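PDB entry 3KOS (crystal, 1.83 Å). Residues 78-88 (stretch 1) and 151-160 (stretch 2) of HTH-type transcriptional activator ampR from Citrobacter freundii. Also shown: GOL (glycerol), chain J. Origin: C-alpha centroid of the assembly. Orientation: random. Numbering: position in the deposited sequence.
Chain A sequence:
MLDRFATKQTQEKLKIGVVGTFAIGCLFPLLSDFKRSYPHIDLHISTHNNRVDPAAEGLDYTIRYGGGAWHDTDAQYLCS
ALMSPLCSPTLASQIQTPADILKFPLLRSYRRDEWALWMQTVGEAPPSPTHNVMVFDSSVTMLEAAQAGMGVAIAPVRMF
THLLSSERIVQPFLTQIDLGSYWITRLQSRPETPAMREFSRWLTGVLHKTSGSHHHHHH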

# COMPACT_ATOMS: atom_id res chain seq x y z
N LEU A 78 18.76 9.47 -1.85
CA LEU A 78 17.78 10.49 -1.49
C LEU A 78 17.82 10.77 -0.01
O LEU A 78 18.10 11.89 0.41
CB LEU A 78 16.36 10.08 -1.91
CG LEU A 78 16.13 9.93 -3.42
CD1 LEU A 78 14.70 9.44 -3.68
CD2 LEU A 78 16.39 11.25 -4.14
N CYS A 79 17.54 9.76 0.80
CA CYS A 79 17.52 9.95 2.25
C CYS A 79 17.55 8.61 2.97
O CYS A 79 17.30 7.55 2.38
CB CYS A 79 16.30 10.77 2.68
SG CYS A 79 14.71 9.88 2.54
N SER A 80 17.86 8.66 4.26
CA SER A 80 17.95 7.44 5.06
C SER A 80 16.56 6.88 5.37
O SER A 80 15.55 7.56 5.21
CB SER A 80 18.72 7.71 6.35
OG SER A 80 18.08 8.74 7.10
N ALA A 81 16.53 5.63 5.84
CA ALA A 81 15.29 4.93 6.10
C ALA A 81 15.43 4.04 7.33
O ALA A 81 15.00 2.88 7.33
CB ALA A 81 14.88 4.11 4.88
N LEU A 82 16.03 4.59 8.38
CA LEU A 82 16.24 3.85 9.62
C LEU A 82 14.94 3.29 10.17
O LEU A 82 13.93 4.00 10.25
CB LEU A 82 16.91 4.74 10.67
CG LEU A 82 18.27 5.31 10.25
CD1 LEU A 82 18.91 6.04 11.42
CD2 LEU A 82 19.17 4.19 9.77
N MSE A 83 14.96 2.02 10.56
CA MSE A 83 13.76 1.33 11.01
C MSE A 83 13.73 1.04 12.50
O MSE A 83 14.77 0.77 13.11
CB MSE A 83 13.61 0.01 10.28
CG MSE A 83 13.54 0.16 8.78
SE MSE A 83 13.46 -1.59 7.92
CE MSE A 83 13.54 -2.72 9.49
N SER A 84 12.54 1.08 13.07
CA SER A 84 12.36 0.81 14.48
C SER A 84 10.95 0.25 14.68
O SER A 84 10.08 0.43 13.82
CB SER A 84 12.55 2.12 15.26
OG SER A 84 12.72 1.89 16.65
N PRO A 85 10.71 -0.46 15.79
CA PRO A 85 9.36 -0.96 16.05
C PRO A 85 8.35 0.18 16.14
O PRO A 85 8.68 1.25 16.64
CB PRO A 85 9.50 -1.67 17.39
CG PRO A 85 10.91 -2.17 17.38
CD PRO A 85 11.71 -1.08 16.69
N LEU A 86 7.15 -0.07 15.65
CA LEU A 86 6.07 0.92 15.66
C LEU A 86 4.78 0.18 15.95
O LEU A 86 4.52 -0.85 15.35
CB LEU A 86 5.96 1.58 14.28
CG LEU A 86 7.14 2.44 13.84
CD1 LEU A 86 7.04 2.74 12.35
CD2 LEU A 86 7.21 3.73 14.66
N CYS A 87 3.97 0.72 16.86
CA CYS A 87 2.75 0.02 17.23
C CYS A 87 1.68 1.00 17.73
O CYS A 87 1.95 2.19 17.92
CB CYS A 87 3.03 -1.05 18.29
SG CYS A 87 3.62 -0.34 19.85
N SER A 88 0.46 0.50 17.91
CA SER A 88 -0.62 1.35 18.40
C SER A 88 -0.33 1.75 19.83
O SER A 88 0.38 1.04 20.55
CB SER A 88 -1.95 0.61 18.33
OG SER A 88 -1.96 -0.51 19.20
N GLY A 151 -0.48 -6.16 15.27
CA GLY A 151 0.83 -6.59 15.72
C GLY A 151 1.77 -5.42 15.79
O GLY A 151 1.36 -4.27 15.57
N VAL A 152 3.03 -5.70 16.11
CA VAL A 152 4.05 -4.67 16.14
C VAL A 152 4.79 -4.67 14.81
O VAL A 152 5.27 -5.71 14.36
CB VAL A 152 5.05 -4.92 17.29
CG1 VAL A 152 6.15 -3.84 17.30
CG2 VAL A 152 4.31 -4.95 18.62
N ALA A 153 4.84 -3.50 14.17
CA ALA A 153 5.49 -3.35 12.87
C ALA A 153 6.94 -2.92 13.05
O ALA A 153 7.34 -2.46 14.12
CB ALA A 153 4.76 -2.31 12.06
N ILE A 154 7.74 -3.09 12.01
CA ILE A 154 9.05 -2.46 11.97
C ILE A 154 9.21 -1.85 10.59
O ILE A 154 9.05 -2.53 9.57
CB ILE A 154 10.19 -3.46 12.34
CG1 ILE A 154 11.54 -2.72 12.43
CG2 ILE A 154 10.23 -4.63 11.37
CD1 ILE A 154 12.66 -3.56 13.04
N ALA A 155 9.50 -0.55 10.56
CA ALA A 155 9.46 0.20 9.31
C ALA A 155 10.25 1.49 9.42
O ALA A 155 10.64 1.89 10.51
CB ALA A 155 8.00 0.49 8.92
N PRO A 156 10.50 2.15 8.27
CA PRO A 156 11.26 3.41 8.31
C PRO A 156 10.49 4.51 9.03
O PRO A 156 9.48 5.01 8.53
CB PRO A 156 11.42 3.77 6.83
CG PRO A 156 11.40 2.44 6.13
CD PRO A 156 10.34 1.66 6.90
N VAL A 157 10.97 4.90 10.20
CA VAL A 157 10.20 5.77 11.07
C VAL A 157 9.91 7.14 10.44
O VAL A 157 8.83 7.69 10.63
CB VAL A 157 10.88 5.96 12.45
CG1 VAL A 157 11.16 4.61 13.10
CG2 VAL A 157 12.16 6.73 12.31
N ARG A 158 10.88 7.67 9.70
CA ARG A 158 10.73 9.00 9.11
C ARG A 158 9.67 9.05 8.00
O ARG A 158 9.28 10.13 7.55
CB ARG A 158 12.07 9.53 8.59
N MSE A 159 9.22 7.88 7.54
CA MSE A 159 8.17 7.85 6.53
C MSE A 159 6.78 7.86 7.16
O MSE A 159 5.77 7.91 6.44
CB MSE A 159 8.32 6.62 5.61
CG MSE A 159 9.60 6.64 4.79
SE MSE A 159 9.56 8.13 3.49
CE MSE A 159 11.30 8.95 3.91
N PHE A 160 6.73 7.84 8.49
CA PHE A 160 5.45 7.76 9.20
C PHE A 160 5.27 8.86 10.24
O PHE A 160 4.53 8.71 11.20
CB PHE A 160 5.21 6.34 9.74
CG PHE A 160 5.09 5.33 8.64
CD1 PHE A 160 3.92 5.25 7.90
CD2 PHE A 160 6.16 4.52 8.29
CE1 PHE A 160 3.81 4.35 6.84
CE2 PHE A 160 6.06 3.61 7.24
CZ PHE A 160 4.88 3.53 6.51
C1 GOL J . 12.37 12.20 5.19
O1 GOL J . 11.04 12.24 5.69
C2 GOL J . 13.52 12.04 6.18
O2 GOL J . 14.54 12.78 5.61
C3 GOL J . 14.02 10.59 6.36
O3 GOL J . 15.39 10.58 6.25
O HOH W 1 13.45 6.40 8.91
O HOH W 2 0.19 -2.18 16.73

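Two segments distant in sequence can be joined by a short antiparallel ladder whose faces are filled by small or apolar side chains. Here the two stretches bury 743 Å² between them, both sides summed, with Leu86 giving up the largest share. Ahead of the ladder, Gly151 O accepts a hydrogen bond from a water that in turn accepts one from Ser88 N. Val152 spreads its two methyls over stretch 1, CG1 lying 4.0 Å from Pro85 CB and CG2 4.1 Å from Cys87 CB. Ala153 makes the tightest pairing: Leu86 N donates to Ala153 O at 2.8 Å, and Ala153 N to Leu86 O at 2.9 Å. Ile154 shares a face with Pro85, whose ring nitrogen has no hydrogen to give and sits suitably at a non-hydrogen-bonded position; Ile154 CG1 also meets the selenomethionine methyl, Met83 CE, at 3.6 Å. Ala155 O accepts from Ser84 N at 3.3 Å, while the return bond, Ala155 N to Ser84 O, is weak at 3.5 Å. Its small CB leaves room for Leu86 CD1, 4.2 Å away. Pro156, another proline at a non-hydrogen-bonded position, packs its CB 4.0 Å from Ala81 CB. Just past the last rung, Val157 N donates to Leu82 O at 3.1 Å, and its CG1 rests 3.6 Å from Ser84 CB. Beyond, selenomethionine Met159 extends CE to within 3.8 Å of Cys79 SG.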